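Local coordinates for DNA repair protein RAD2 (Saccharomyces cerevisiae, PDB 4Q0W), which cuts single-stranded DNA as a magnesium-dependent endonuclease during the incision step of excision repair, seen here as its catalytic core bound to DNA, at residues Asp23-Val28 / Leu184-Ile189; Ala27-Ile32 / Glu171-Cys176; Ile69-Val74 / Phe161-Ile166; Phe196-Thr201 / Asp315-Pro320. All coordinates share one frame; numbering follows the deposited sequence.

Interaction 1: Asp23-Val28 / Leu184-Ile189; sequences DKRMAV and LVDGII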
loop_
_atom_site.group_PDB
_atom_site.type_symbol
_atom_site.label_atom_id
_atom_site.label_comp_id
_atom_site.label_asym_id
_atom_site.label_seq_id
_atom_site.Cartn_x
_atom_site.Cartn_y
_atom_site.Cartn_z
ATOM N N ASP A 23 2.046 -24.441 -35.382
ATOM C CA ASP A 23 3.255 -24.350 -36.216
ATOM C C ASP A 23 4.229 -23.219 -35.866
ATOM O O ASP A 23 5.296 -23.111 -36.483
ATOM C CB ASP A 23 2.920 -24.329 -37.711
ATOM C CG ASP A 23 2.245 -25.605 -38.168
ATOM O OD1 ASP A 23 2.675 -26.687 -37.719
ATOM O OD2 ASP A 23 1.281 -25.525 -38.962
ATOM N N LYS A 24 3.887 -22.381 -34.891
ATOM C CA LYS A 24 4.806 -21.335 -34.450
ATOM C C LYS A 24 6.064 -21.946 -33.839
ATOM O O LYS A 24 5.977 -22.882 -33.040
ATOM C CB LYS A 24 4.138 -20.414 -33.426
ATOM C CG LYS A 24 3.720 -19.055 -33.979
ATOM C CD LYS A 24 2.907 -19.199 -35.252
ATOM C CE LYS A 24 2.607 -17.836 -35.870
ATOM N NZ LYS A 24 1.914 -16.926 -34.916
ATOM N N ARG A 25 7.228 -21.424 -34.226
ATOM C CA ARG A 25 8.480 -21.773 -33.557
ATOM C C ARG A 25 8.560 -20.850 -32.346
ATOM O O ARG A 25 8.447 -19.627 -32.493
ATOM C CB ARG A 25 9.686 -21.532 -34.470
ATOM C CG ARG A 25 9.717 -22.389 -35.745
ATOM C CD ARG A 25 10.710 -21.819 -36.752
ATOM N NE ARG A 25 10.385 -20.417 -37.030
ATOM C CZ ARG A 25 11.238 -19.521 -37.520
ATOM N NH1 ARG A 25 12.485 -19.863 -37.808
ATOM N NH2 ARG A 25 10.840 -18.274 -37.712
ATOM N N MET A 26 8.738 -21.416 -31.154
ATOM C CA MET A 26 8.705 -20.618 -29.929
ATOM C C MET A 26 9.918 -20.897 -29.053
ATOM O O MET A 26 10.172 -22.048 -28.683
ATOM C CB MET A 26 7.433 -20.925 -29.127
ATOM C CG MET A 26 6.143 -20.465 -29.763
ATOM S SD MET A 26 5.896 -18.684 -29.617
ATOM C CE MET A 26 4.113 -18.672 -29.397
ATOM N N ALA A 27 10.682 -19.859 -28.725
ATOM C CA ALA A 27 11.753 -20.032 -27.748
ATOM C C ALA A 27 11.102 -20.195 -26.380
ATOM O O ALA A 27 10.322 -19.333 -25.949
ATOM C CB ALA A 27 12.685 -18.831 -27.746
ATOM N N VAL A 28 11.384 -21.300 -25.699
ATOM C CA VAL A 28 10.810 -21.480 -24.366
ATOM C C VAL A 28 11.864 -21.170 -23.321
ATOM O O VAL A 28 12.918 -21.819 -23.278
ATOM C CB VAL A 28 10.244 -22.903 -24.167
ATOM C CG1 VAL A 28 9.635 -23.053 -22.775
ATOM C CG2 VAL A 28 9.202 -23.199 -25.247
ATOM N N LEU A 184 15.159 -17.273 -35.768
ATOM C CA LEU A 184 15.266 -18.705 -35.514
ATOM C C LEU A 184 13.986 -19.226 -34.860
ATOM O O LEU A 184 13.711 -20.435 -34.885
ATOM C CB LEU A 184 16.485 -19.004 -34.644
ATOM C CG LEU A 184 17.833 -18.626 -35.267
ATOM C CD1 LEU A 184 18.995 -19.056 -34.378
ATOM C CD2 LEU A 184 17.973 -19.230 -36.663
ATOM N N VAL A 185 13.218 -18.306 -34.265
ATOM C CA VAL A 185 11.900 -18.600 -33.715
ATOM C C VAL A 185 10.926 -17.499 -34.119
ATOM O O VAL A 185 11.339 -16.483 -34.679
ATOM C CB VAL A 185 11.926 -18.722 -32.180
ATOM C CG1 VAL A 185 12.878 -19.833 -31.744
ATOM C CG2 VAL A 185 12.324 -17.382 -31.532
ATOM N N ASP A 186 9.642 -17.695 -33.833
ATOM C CA ASP A 186 8.625 -16.713 -34.188
ATOM C C ASP A 186 8.092 -15.977 -32.981
ATOM O O ASP A 186 7.340 -15.010 -33.120
ATOM C CB ASP A 186 7.453 -17.399 -34.877
ATOM C CG ASP A 186 7.874 -18.162 -36.090
ATOM O OD1 ASP A 186 8.625 -17.594 -36.910
ATOM O OD2 ASP A 186 7.479 -19.339 -36.212
ATOM N N GLY A 187 8.462 -16.441 -31.791
ATOM C CA GLY A 187 7.942 -15.855 -30.566
ATOM C C GLY A 187 8.707 -16.367 -29.362
ATOM O O GLY A 187 9.525 -17.288 -29.484
ATOM N N ILE A 188 8.463 -15.756 -28.203
ATOM C CA ILE A 188 9.140 -16.146 -26.981
ATOM C C ILE A 188 8.129 -16.431 -25.876
ATOM O O ILE A 188 7.255 -15.610 -25.574
ATOM C CB ILE A 188 10.136 -15.069 -26.497
ATOM C CG1 ILE A 188 11.173 -14.755 -27.578
ATOM C CG2 ILE A 188 10.822 -15.529 -25.217
ATOM C CD1 ILE A 188 12.007 -13.459 -27.288
ATOM N N ILE A 189 8.238 -17.614 -25.285
ATOM C CA ILE A 189 7.385 -17.958 -24.168
ATOM C C ILE A 189 8.180 -17.729 -22.888
ATOM O O ILE A 189 9.167 -18.432 -22.623
ATOM C CB ILE A 189 6.882 -19.426 -24.279
ATOM C CG1 ILE A 189 5.906 -19.572 -25.455
ATOM C CG2 ILE A 189 6.190 -19.860 -22.993
ATOM C CD1 ILE A 189 5.680 -21.045 -25.905
HETATM O O HOH W 1 6.542 -20.809 -38.369
#
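Asp23 O and Asp186 OD2 share one water, which donates to both and lies 2.8 Å from Asp186 OD2. Lys24 crosses the Asp186 side chain at about a right angle, its CG 4.2 Å from Asp186 CB. Arg25 carries the polar part of the contact. Its N gives a nearly straight bond (169°) to Asp186 OD2 at 2.9 Å, on the anti side of that oxygen but well out of the carboxylate plane, and Asp186 N bonds back to Arg25 O at 2.6 Å. The chain bends at chi3 (-55°), and Arg25 NE gives Asp186 OD2 a weak bond, while Arg25 NH2 makes a salt bridge with Asp186 OD1 at 2.5 Å, so short that its exact length is doubtful. The guanidinium and carboxylate planes stand 52° apart. An alanine at Arg25 would keep the backbone bonds but would probably leave the Asp186 carboxylate without this charged mate and freer to turn. Met26 CB packs 3.7 Å from Ile189 CD1, and its sulfur lies against Gly187 CA. Ala27 is paired with Ile188 in parallel: Ala27 N reaches Gly187 O at 2.9 Å and Ala27 O accepts from Ile189 N at 2.8 Å. Val28 and Ile189 lie side by side. Strand 25-29 of the N-domain thus lies between strands 187-189 of the I-domain and 70-75 in the Rossmann-like sheet, with helix 172-181 packed through Cys176 against Ala27 and Ile188.

Interaction 2: Ala27-Ile32 / Glu171-Cys176; sequences AVDASI and EAEAQC. With CA (calcium ion), chain E; nucleotides of chain C.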
loop_
_atom_site.group_PDB
_atom_site.type_symbol
_atom_site.label_atom_id
_atom_site.label_comp_id
_atom_site.label_asym_id
_atom_site.label_seq_id
_atom_site.Cartn_x
_atom_site.Cartn_y
_atom_site.Cartn_z
ATOM N N ALA A 27 10.682 -19.859 -28.725
ATOM C CA ALA A 27 11.753 -20.032 -27.748
ATOM C C ALA A 27 11.102 -20.195 -26.380
ATOM O O ALA A 27 10.322 -19.333 -25.949
ATOM C CB ALA A 27 12.685 -18.831 -27.746
ATOM N N VAL A 28 11.384 -21.300 -25.699
ATOM C CA VAL A 28 10.810 -21.480 -24.366
ATOM C C VAL A 28 11.864 -21.170 -23.321
ATOM O O VAL A 28 12.918 -21.819 -23.278
ATOM C CB VAL A 28 10.244 -22.903 -24.167
ATOM C CG1 VAL A 28 9.635 -23.053 -22.775
ATOM C CG2 VAL A 28 9.202 -23.199 -25.247
ATOM N N ASP A 29 11.592 -20.159 -22.502
ATOM C CA ASP A 29 12.507 -19.785 -21.423
ATOM C C ASP A 29 12.218 -20.702 -20.243
ATOM O O ASP A 29 11.267 -20.486 -19.492
ATOM C CB ASP A 29 12.333 -18.295 -21.054
ATOM C CG ASP A 29 13.022 -17.918 -19.739
ATOM O OD1 ASP A 29 13.858 -18.700 -19.233
ATOM O OD2 ASP A 29 12.725 -16.823 -19.206
ATOM N N ALA A 30 13.041 -21.730 -20.069
ATOM C CA ALA A 30 12.744 -22.731 -19.055
ATOM C C ALA A 30 13.688 -22.606 -17.874
ATOM O O ALA A 30 13.817 -23.538 -17.084
ATOM C CB ALA A 30 12.821 -24.123 -19.657
ATOM N N SER A 31 14.320 -21.438 -17.760
ATOM C CA SER A 31 15.381 -21.184 -16.779
ATOM C C SER A 31 14.995 -21.392 -15.305
ATOM O O SER A 31 15.844 -21.762 -14.492
ATOM C CB SER A 31 15.930 -19.761 -16.968
ATOM O OG SER A 31 14.912 -18.781 -16.759
ATOM N N ILE A 32 13.737 -21.144 -14.947
ATOM C CA ILE A 32 13.333 -21.296 -13.546
ATOM C C ILE A 32 12.258 -22.367 -13.314
ATOM O O ILE A 32 11.729 -22.499 -12.205
ATOM C CB ILE A 32 12.878 -19.952 -12.903
ATOM C CG1 ILE A 32 11.589 -19.447 -13.545
ATOM C CG2 ILE A 32 13.978 -18.906 -12.976
ATOM C CD1 ILE A 32 10.816 -18.488 -12.665
ATOM N N GLU A 171 22.194 -15.494 -19.415
ATOM C CA GLU A 171 20.757 -15.491 -19.127
ATOM C C GLU A 171 19.910 -16.040 -20.281
ATOM O O GLU A 171 20.105 -15.686 -21.447
ATOM C CB GLU A 171 20.280 -14.096 -18.726
ATOM C CG GLU A 171 20.560 -13.780 -17.262
ATOM C CD GLU A 171 20.524 -12.299 -16.969
ATOM O OE1 GLU A 171 21.301 -11.560 -17.612
ATOM O OE2 GLU A 171 19.723 -11.876 -16.104
ATOM N N ALA A 172 18.969 -16.913 -19.944
ATOM C CA ALA A 172 18.118 -17.533 -20.958
ATOM C C ALA A 172 17.269 -16.510 -21.726
ATOM O O ALA A 172 17.148 -16.605 -22.949
ATOM C CB ALA A 172 17.248 -18.598 -20.328
ATOM N N GLU A 173 16.699 -15.536 -21.014
ATOM C CA GLU A 173 15.832 -14.537 -21.644
ATOM C C GLU A 173 16.586 -13.740 -22.694
ATOM O O GLU A 173 16.030 -13.408 -23.740
ATOM C CB GLU A 173 15.245 -13.549 -20.623
ATOM C CG GLU A 173 14.786 -14.159 -19.330
ATOM C CD GLU A 173 15.847 -14.062 -18.262
ATOM O OE1 GLU A 173 16.574 -15.059 -18.046
ATOM O OE2 GLU A 173 15.961 -12.979 -17.648
ATOM N N ALA A 174 17.843 -13.410 -22.404
ATOM C CA ALA A 174 18.662 -12.689 -23.375
ATOM C C ALA A 174 18.848 -13.538 -24.624
ATOM O O ALA A 174 18.707 -13.054 -25.748
ATOM C CB ALA A 174 20.014 -12.300 -22.776
ATOM N N GLN A 175 19.169 -14.808 -24.425
ATOM C CA GLN A 175 19.354 -15.711 -25.559
ATOM C C GLN A 175 18.054 -15.875 -26.347
ATOM O O GLN A 175 18.078 -15.926 -27.582
ATOM C CB GLN A 175 19.867 -17.069 -25.092
ATOM C CG GLN A 175 20.136 -18.049 -26.244
ATOM C CD GLN A 175 21.371 -17.665 -27.036
ATOM O OE1 GLN A 175 22.465 -17.540 -26.472
ATOM N NE2 GLN A 175 21.205 -17.461 -28.338
ATOM N N CYS A 176 16.917 -15.933 -25.651
ATOM C CA CYS A 176 15.624 -16.018 -26.351
ATOM C C CYS A 176 15.422 -14.820 -27.281
ATOM O O CYS A 176 15.042 -14.980 -28.443
ATOM C CB CYS A 176 14.451 -16.118 -25.368
ATOM S SG CYS A 176 14.350 -17.695 -24.442
HETATM CA CA CA E . 16.191 -12.180 -15.593
ATOM P P DT C 3 15.574 -17.254 -5.943
ATOM O "O5'" DT C 3 14.654 -18.264 -6.787
ATOM C "C5'" DT C 3 14.966 -18.565 -8.147
ATOM C "C4'" DT C 3 13.779 -18.274 -9.045
ATOM O "O4'" DT C 3 12.672 -19.136 -8.715
ATOM C "C3'" DT C 3 13.242 -16.861 -8.889
ATOM O "O3'" DT C 3 13.756 -16.072 -9.948
ATOM C "C2'" DT C 3 11.722 -16.979 -8.968
ATOM C "C1'" DT C 3 11.456 -18.475 -9.007
ATOM N N1 DT C 3 10.475 -18.934 -7.992
ATOM C C2 DT C 3 9.186 -19.233 -8.380
ATOM O O2 DT C 3 8.795 -19.126 -9.528
ATOM N N3 DT C 3 8.374 -19.673 -7.368
ATOM C C4 DT C 3 8.727 -19.823 -6.036
ATOM O O4 DT C 3 7.926 -20.216 -5.189
ATOM C C5 DT C 3 10.092 -19.481 -5.708
ATOM C C7 DT C 3 10.588 -19.610 -4.299
ATOM C C6 DT C 3 10.895 -19.060 -6.688
HETATM O O HOH W 2 14.956 -12.396 -13.469
HETATM O O HOH W 3 15.774 -14.248 -14.507
#
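At the metal site of this XPG/RAD2 nuclease, Asp29 on strand 25-29 faces Glu173 in the first turn of helix 172-181. Asp29 OD2 touches Glu173 CG at 3.4 Å, and the two carboxylate planes are only 13° apart. Asp29 OD2 and Glu173 OE1, like charges, are 4.4 Å from each other. The Glu173 chain bends at chi2 (96°), which swings CD out of the extended line. Glu173 OE2 holds the calcium ion at 2.2 Å beside two waters and Asp194. Asp29, Glu171 and Glu173 probably bind the first magnesium ion, as in related nucleases. Strand and helix run nearly antiparallel (168°), as in the alpha/beta layers of a Rossmann-like fold. An Asx turn fixes the other oxygen of Asp29: OD1 accepts from Ser31 N at 3.1 Å, and from Ser31 OG at 2.7 Å through its syn lone pair. Thr190 OG1 bonds to Asp29 OD2, so both oxygens are held. Ala172 CB packs beside this turn, 3.8 Å from Ser31 CB. One helical turn on, Cys176 SG rests 3.9 Å from Ala27 CB and also meets Asp29 CB. Beyond the turn, Ile32 CD1 packs 3.7 Å from C1' of DT3 of DNA chain C.

Interaction 3: Ile69-Val74 / Phe161-Ile166; sequences IRPVFV and FGIPYI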
loop_
_atom_site.group_PDB
_atom_site.type_symbol
_atom_site.label_atom_id
_atom_site.label_comp_id
_atom_site.label_asym_id
_atom_site.label_seq_id
_atom_site.Cartn_x
_atom_site.Cartn_y
_atom_site.Cartn_z
ATOM N N ILE A 69 2.771 -26.343 -31.363
ATOM C CA ILE A 69 3.898 -25.425 -31.226
ATOM C C ILE A 69 5.214 -26.176 -31.411
ATOM O O ILE A 69 5.366 -27.318 -30.956
ATOM C CB ILE A 69 3.853 -24.672 -29.867
ATOM C CG1 ILE A 69 2.696 -23.678 -29.864
ATOM C CG2 ILE A 69 5.158 -23.914 -29.587
ATOM C CD1 ILE A 69 2.285 -23.231 -28.477
ATOM N N ARG A 70 6.157 -25.553 -32.107
ATOM C CA ARG A 70 7.494 -26.119 -32.257
ATOM C C ARG A 70 8.466 -25.421 -31.299
ATOM O O ARG A 70 9.052 -24.382 -31.639
ATOM C CB ARG A 70 7.964 -25.991 -33.706
ATOM C CG ARG A 70 7.137 -26.839 -34.683
ATOM C CD ARG A 70 6.967 -26.154 -36.033
ATOM N NE ARG A 70 8.195 -26.149 -36.823
ATOM C CZ ARG A 70 8.492 -25.226 -37.738
ATOM N NH1 ARG A 70 7.649 -24.221 -37.978
ATOM N NH2 ARG A 70 9.634 -25.300 -38.409
ATOM N N PRO A 71 8.644 -25.987 -30.092
ATOM C CA PRO A 71 9.424 -25.256 -29.087
ATOM C C PRO A 71 10.927 -25.447 -29.242
ATOM O O PRO A 71 11.379 -26.467 -29.753
ATOM C CB PRO A 71 8.961 -25.879 -27.763
ATOM C CG PRO A 71 8.567 -27.292 -28.112
ATOM C CD PRO A 71 8.178 -27.297 -29.594
ATOM N N VAL A 72 11.696 -24.449 -28.826
ATOM C CA VAL A 72 13.096 -24.697 -28.522
ATOM C C VAL A 72 13.380 -24.209 -27.112
ATOM O O VAL A 72 13.148 -23.044 -26.784
ATOM C CB VAL A 72 14.082 -24.160 -29.603
ATOM C CG1 VAL A 72 13.579 -22.907 -30.224
ATOM C CG2 VAL A 72 15.504 -23.995 -29.040
ATOM N N PHE A 73 13.821 -25.133 -26.268
ATOM C CA PHE A 73 14.002 -24.844 -24.859
ATOM C C PHE A 73 15.330 -24.138 -24.626
ATOM O O PHE A 73 16.365 -24.510 -25.195
ATOM C CB PHE A 73 13.884 -26.131 -24.020
ATOM C CG PHE A 73 12.466 -26.473 -23.655
ATOM C CD1 PHE A 73 11.514 -26.704 -24.650
ATOM C CD2 PHE A 73 12.075 -26.549 -22.327
ATOM C CE1 PHE A 73 10.190 -27.013 -24.322
ATOM C CE2 PHE A 73 10.752 -26.861 -21.984
ATOM C CZ PHE A 73 9.810 -27.088 -22.985
ATOM N N VAL A 74 15.299 -23.109 -23.789
ATOM C CA VAL A 74 16.521 -22.371 -23.481
ATOM C C VAL A 74 16.772 -22.409 -21.984
ATOM O O VAL A 74 15.874 -22.081 -21.189
ATOM C CB VAL A 74 16.455 -20.910 -23.980
ATOM C CG1 VAL A 74 17.770 -20.182 -23.670
ATOM C CG2 VAL A 74 16.184 -20.881 -25.473
ATOM N N PHE A 161 11.717 -36.461 -26.748
ATOM C CA PHE A 161 10.573 -35.835 -27.414
ATOM C C PHE A 161 10.990 -35.303 -28.783
ATOM O O PHE A 161 10.148 -34.872 -29.571
ATOM C CB PHE A 161 10.032 -34.665 -26.596
ATOM C CG PHE A 161 8.864 -35.009 -25.712
ATOM C CD1 PHE A 161 7.608 -35.254 -26.258
ATOM C CD2 PHE A 161 9.013 -35.049 -24.329
ATOM C CE1 PHE A 161 6.532 -35.557 -25.440
ATOM C CE2 PHE A 161 7.938 -35.345 -23.501
ATOM C CZ PHE A 161 6.694 -35.593 -24.056
ATOM N N GLY A 162 12.291 -35.322 -29.062
ATOM C CA GLY A 162 12.799 -34.726 -30.285
ATOM C C GLY A 162 12.765 -33.199 -30.283
ATOM O O GLY A 162 12.761 -32.571 -31.350
ATOM N N ILE A 163 12.762 -32.602 -29.090
ATOM C CA ILE A 163 12.713 -31.140 -28.956
ATOM C C ILE A 163 14.103 -30.552 -28.738
ATOM O O ILE A 163 14.800 -30.910 -27.790
ATOM C CB ILE A 163 11.767 -30.711 -27.820
ATOM C CG1 ILE A 163 10.327 -31.126 -28.142
ATOM C CG2 ILE A 163 11.828 -29.196 -27.571
ATOM C CD1 ILE A 163 9.416 -31.054 -26.945
ATOM N N PRO A 164 14.507 -29.631 -29.620
ATOM C CA PRO A 164 15.818 -29.002 -29.489
ATOM C C PRO A 164 15.886 -28.108 -28.251
ATOM O O PRO A 164 14.890 -27.479 -27.862
ATOM C CB PRO A 164 15.934 -28.155 -30.771
ATOM C CG PRO A 164 14.543 -27.874 -31.184
ATOM C CD PRO A 164 13.718 -29.068 -30.734
ATOM N N TYR A 165 17.050 -28.088 -27.616
ATOM C CA TYR A 165 17.283 -27.212 -26.475
ATOM C C TYR A 165 18.703 -26.683 -26.585
ATOM O O TYR A 165 19.542 -27.281 -27.274
ATOM C CB TYR A 165 17.045 -27.931 -25.133
ATOM C CG TYR A 165 18.028 -29.053 -24.847
ATOM C CD1 TYR A 165 19.232 -28.793 -24.202
ATOM C CD2 TYR A 165 17.752 -30.367 -25.221
ATOM C CE1 TYR A 165 20.150 -29.801 -23.942
ATOM C CE2 TYR A 165 18.668 -31.395 -24.959
ATOM C CZ TYR A 165 19.864 -31.099 -24.324
ATOM O OH TYR A 165 20.784 -32.094 -24.053
ATOM N N ILE A 166 18.955 -25.545 -25.942
ATOM C CA ILE A 166 20.295 -24.978 -25.859
ATOM C C ILE A 166 20.513 -24.443 -24.450
ATOM O O ILE A 166 19.555 -24.196 -23.700
ATOM C CB ILE A 166 20.529 -23.821 -26.873
ATOM C CG1 ILE A 166 19.508 -22.708 -26.666
ATOM C CG2 ILE A 166 20.459 -24.321 -28.319
ATOM C CD1 ILE A 166 19.664 -21.568 -27.664
#
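Phe73 faces Tyr165 and Val74 faces Ile166 in two parallel bridges, where strand 165-167 of the I-domain adds itself as an outermost strand to strand 70-75 of the N-domain in the Rossmann-like sheet. Two backbone hydrogen bonds hold the pairing: Phe73 N to Pro164 O at 3.0 Å, and Ile166 N to Phe73 O at 2.9 Å. Weaker CA-H...O contacts follow the same oxygens, with Val72 CA 3.4 Å from Pro164 O and Tyr165 CA 3.1 Å from Phe73 O. The apolar contacts divide by sheet face. On one, Phe73 CB meets Tyr165 CB at 3.8 Å, and Ile163 CG2, anti to its backbone N, approaches Phe73 CD1 obliquely at 3.9 Å. Leu158 of helix 148-160 covers Phe73, Ile163 and Tyr165 on this side, and Gly162 ends that helix in a Schellman motif. On the other face Val74 and Ile166 lie side by side, pointing the same way. Ile166 CG1 sits between its backbone N and carbonyl carbon (chi1 58°), 4.0 Å from Val74 CG2. Ile163 also crosses Pro71 at about a right angle, its CG2 and CD1 meeting Pro71 CG. Two residues before the bond of Phe73 O to Ile166 N, Pro164 has no N-H to give; Pro71 O accepts from Trp331 NE1, and Pro164 CD lies 3.6 Å from Pro71 O.

Interaction 4: Phe196-Thr201 / Asp315-Pro320; sequences FLFGGT and DAYMRP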
loop_
_atom_site.group_PDB
_atom_site.type_symbol
_atom_site.label_atom_id
_atom_site.label_comp_id
_atom_site.label_asym_id
_atom_site.label_seq_id
_atom_site.Cartn_x
_atom_site.Cartn_y
_atom_site.Cartn_z
ATOM N N PHE A 196 12.092 -7.969 -22.572
ATOM C CA PHE A 196 11.907 -6.746 -23.365
ATOM C C PHE A 196 13.201 -5.922 -23.372
ATOM O O PHE A 196 13.611 -5.411 -24.415
ATOM C CB PHE A 196 10.771 -5.878 -22.805
ATOM C CG PHE A 196 9.388 -6.478 -22.987
ATOM C CD1 PHE A 196 8.833 -6.609 -24.252
ATOM C CD2 PHE A 196 8.651 -6.894 -21.891
ATOM C CE1 PHE A 196 7.569 -7.164 -24.417
ATOM C CE2 PHE A 196 7.379 -7.437 -22.043
ATOM C CZ PHE A 196 6.845 -7.580 -23.302
ATOM N N LEU A 197 13.829 -5.796 -22.201
ATOM C CA LEU A 197 15.054 -5.003 -22.055
ATOM C C LEU A 197 16.211 -5.607 -22.841
ATOM O O LEU A 197 17.065 -4.878 -23.352
ATOM C CB LEU A 197 15.417 -4.804 -20.572
ATOM C CG LEU A 197 14.611 -3.700 -19.872
ATOM C CD1 LEU A 197 13.119 -4.041 -19.789
ATOM C CD2 LEU A 197 15.157 -3.383 -18.482
ATOM N N PHE A 198 16.210 -6.934 -22.985
ATOM C CA PHE A 198 17.182 -7.610 -23.840
ATOM C C PHE A 198 16.771 -7.555 -25.312
ATOM O O PHE A 198 17.355 -8.243 -26.149
ATOM C CB PHE A 198 17.362 -9.082 -23.423
ATOM C CG PHE A 198 18.027 -9.263 -22.081
ATOM C CD1 PHE A 198 19.288 -8.733 -21.838
ATOM C CD2 PHE A 198 17.401 -9.981 -21.070
ATOM C CE1 PHE A 198 19.911 -8.913 -20.590
ATOM C CE2 PHE A 198 18.015 -10.171 -19.826
ATOM C CZ PHE A 198 19.270 -9.631 -19.587
ATOM N N GLY A 199 15.753 -6.761 -25.632
ATOM C CA GLY A 199 15.348 -6.611 -27.017
ATOM C C GLY A 199 14.384 -7.660 -27.557
ATOM O O GLY A 199 14.210 -7.773 -28.775
ATOM N N GLY A 200 13.755 -8.427 -26.669
ATOM C CA GLY A 200 12.760 -9.401 -27.101
ATOM C C GLY A 200 11.510 -8.642 -27.507
ATOM O O GLY A 200 11.138 -7.687 -26.834
ATOM N N THR A 201 10.860 -9.042 -28.598
ATOM C CA THR A 201 9.748 -8.243 -29.106
ATOM C C THR A 201 8.393 -8.923 -29.226
ATOM O O THR A 201 7.422 -8.230 -29.455
ATOM C CB THR A 201 10.058 -7.629 -30.489
ATOM O OG1 THR A 201 10.157 -8.671 -31.473
ATOM C CG2 THR A 201 11.364 -6.825 -30.446
ATOM N N ASP A 315 24.782 -1.355 -20.810
ATOM C CA ASP A 315 25.556 -2.318 -21.577
ATOM C C ASP A 315 25.102 -3.759 -21.325
ATOM O O ASP A 315 25.105 -4.580 -22.242
ATOM C CB ASP A 315 27.040 -2.181 -21.270
ATOM C CG ASP A 315 27.886 -3.174 -22.053
ATOM O OD1 ASP A 315 28.082 -2.965 -23.269
ATOM O OD2 ASP A 315 28.350 -4.167 -21.458
ATOM N N ALA A 316 24.722 -4.069 -20.085
ATOM C CA ALA A 316 24.343 -5.441 -19.729
ATOM C C ALA A 316 23.054 -5.852 -20.440
ATOM O O ALA A 316 22.879 -7.016 -20.823
ATOM C CB ALA A 316 24.186 -5.586 -18.215
ATOM N N TYR A 317 22.144 -4.896 -20.600
ATOM C CA TYR A 317 20.915 -5.153 -21.343
ATOM C C TYR A 317 21.103 -5.079 -22.856
ATOM O O TYR A 317 20.500 -5.859 -23.599
ATOM C CB TYR A 317 19.826 -4.171 -20.918
ATOM C CG TYR A 317 19.181 -4.492 -19.584
ATOM C CD1 TYR A 317 18.534 -5.714 -19.371
ATOM C CD2 TYR A 317 19.193 -3.569 -18.546
ATOM C CE1 TYR A 317 17.930 -6.006 -18.142
ATOM C CE2 TYR A 317 18.588 -3.847 -17.320
ATOM C CZ TYR A 317 17.959 -5.064 -17.128
ATOM O OH TYR A 317 17.357 -5.337 -15.919
ATOM N N MET A 318 21.920 -4.131 -23.316
ATOM C CA MET A 318 22.135 -3.936 -24.759
ATOM C C MET A 318 23.106 -4.936 -25.382
ATOM O O MET A 318 22.983 -5.269 -26.561
ATOM C CB MET A 318 22.621 -2.513 -25.057
ATOM C CG MET A 318 21.559 -1.463 -24.850
ATOM S SD MET A 318 20.115 -1.791 -25.866
ATOM C CE MET A 318 20.828 -1.742 -27.515
ATOM N N ARG A 319 24.064 -5.414 -24.595
ATOM C CA ARG A 319 25.067 -6.339 -25.110
ATOM C C ARG A 319 25.240 -7.542 -24.210
ATOM O O ARG A 319 26.350 -7.839 -23.779
ATOM C CB ARG A 319 26.423 -5.636 -25.280
ATOM C CG ARG A 319 26.433 -4.579 -26.376
ATOM C CD ARG A 319 27.741 -3.792 -26.402
ATOM N NE ARG A 319 28.899 -4.642 -26.646
ATOM C CZ ARG A 319 29.817 -4.946 -25.733
ATOM N NH1 ARG A 319 29.725 -4.461 -24.507
ATOM N NH2 ARG A 319 30.839 -5.734 -26.048
ATOM N N PRO A 320 24.146 -8.266 -23.942
ATOM C CA PRO A 320 24.329 -9.457 -23.112
ATOM C C PRO A 320 25.189 -10.497 -23.835
ATOM O O PRO A 320 25.349 -10.468 -25.056
ATOM C CB PRO A 320 22.902 -9.989 -22.953
ATOM C CG PRO A 320 22.222 -9.580 -24.244
ATOM C CD PRO A 320 22.808 -8.217 -24.562
#
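Leu197 and Tyr317 lie side by side and point the same way, with the leucine spread over one face of the tyrosine ring. Leu197 CB touches Tyr317 CD1 at 3.5 Å. The leucine CG is anti to the carbonyl carbon, beside the backbone N, and Leu197 CD2 makes a CH-pi contact, 3.7 Å from the Tyr317 ring centroid and 18° off the ring normal. Phe198 comes to the same tyrosine from another direction. Its chi1 (-68°) likewise sets CG anti to the carbonyl carbon; the ring atoms CD1 and CE1 lie against the end of helix 311-318, although CB does not point there. The two rings meet obliquely, centroids 5.3 Å apart and planes at 55°, with Tyr317 CD1 over a phenylalanine face near the rim and 3.7 Å from Phe198 CE1. In the plane of the Phe198 ring, at its edge, Ala316 O lies 3.5 Å from Phe198 CE1. Pro320 CG packs obliquely against Phe198 CD1 at 3.9 Å, the two side chains sliding past each other in opposite directions. The tyrosine hydroxyl bonds to Ser242 OG and weakly to Asp194 OD1. An alanine at Tyr317 would probably leave Leu197 CD2 and the Phe198 ring without this aromatic neighbour and cost Ser242 OG this hydrogen-bond partner. Just after Phe198, Gly199, with positive phi, closes helix 194-197 in a Schellman motif. The Phe198 ring also packs on Glu171 and Glu173, so this aromatic cluster lies beside the acidic metal site of the XPG/RAD2 nuclease core.

Interactions 1, 2 and 3 share one sheet. Interaction 1 joins strand 25-29 to 187-189, interaction 3 joins 70-75 to 165-167, and Val28 links them, its N lying 2.7 Å from Val72 O and its O 2.8 Å from Val74 N. Interaction 2 continues the same strand into the metal site, where Asp29 N lies 3.0 Å from Ile189 O of interaction 1. Interaction 4 reaches that site from the other side of helix 172-181: Phe198 CZ is 3.4 Å from Glu171 OE1, and the Phe198 side chain is about 5 Å from the calcium ion. Interactions 3 and 4 do not touch, their centres being about 22 Å apart.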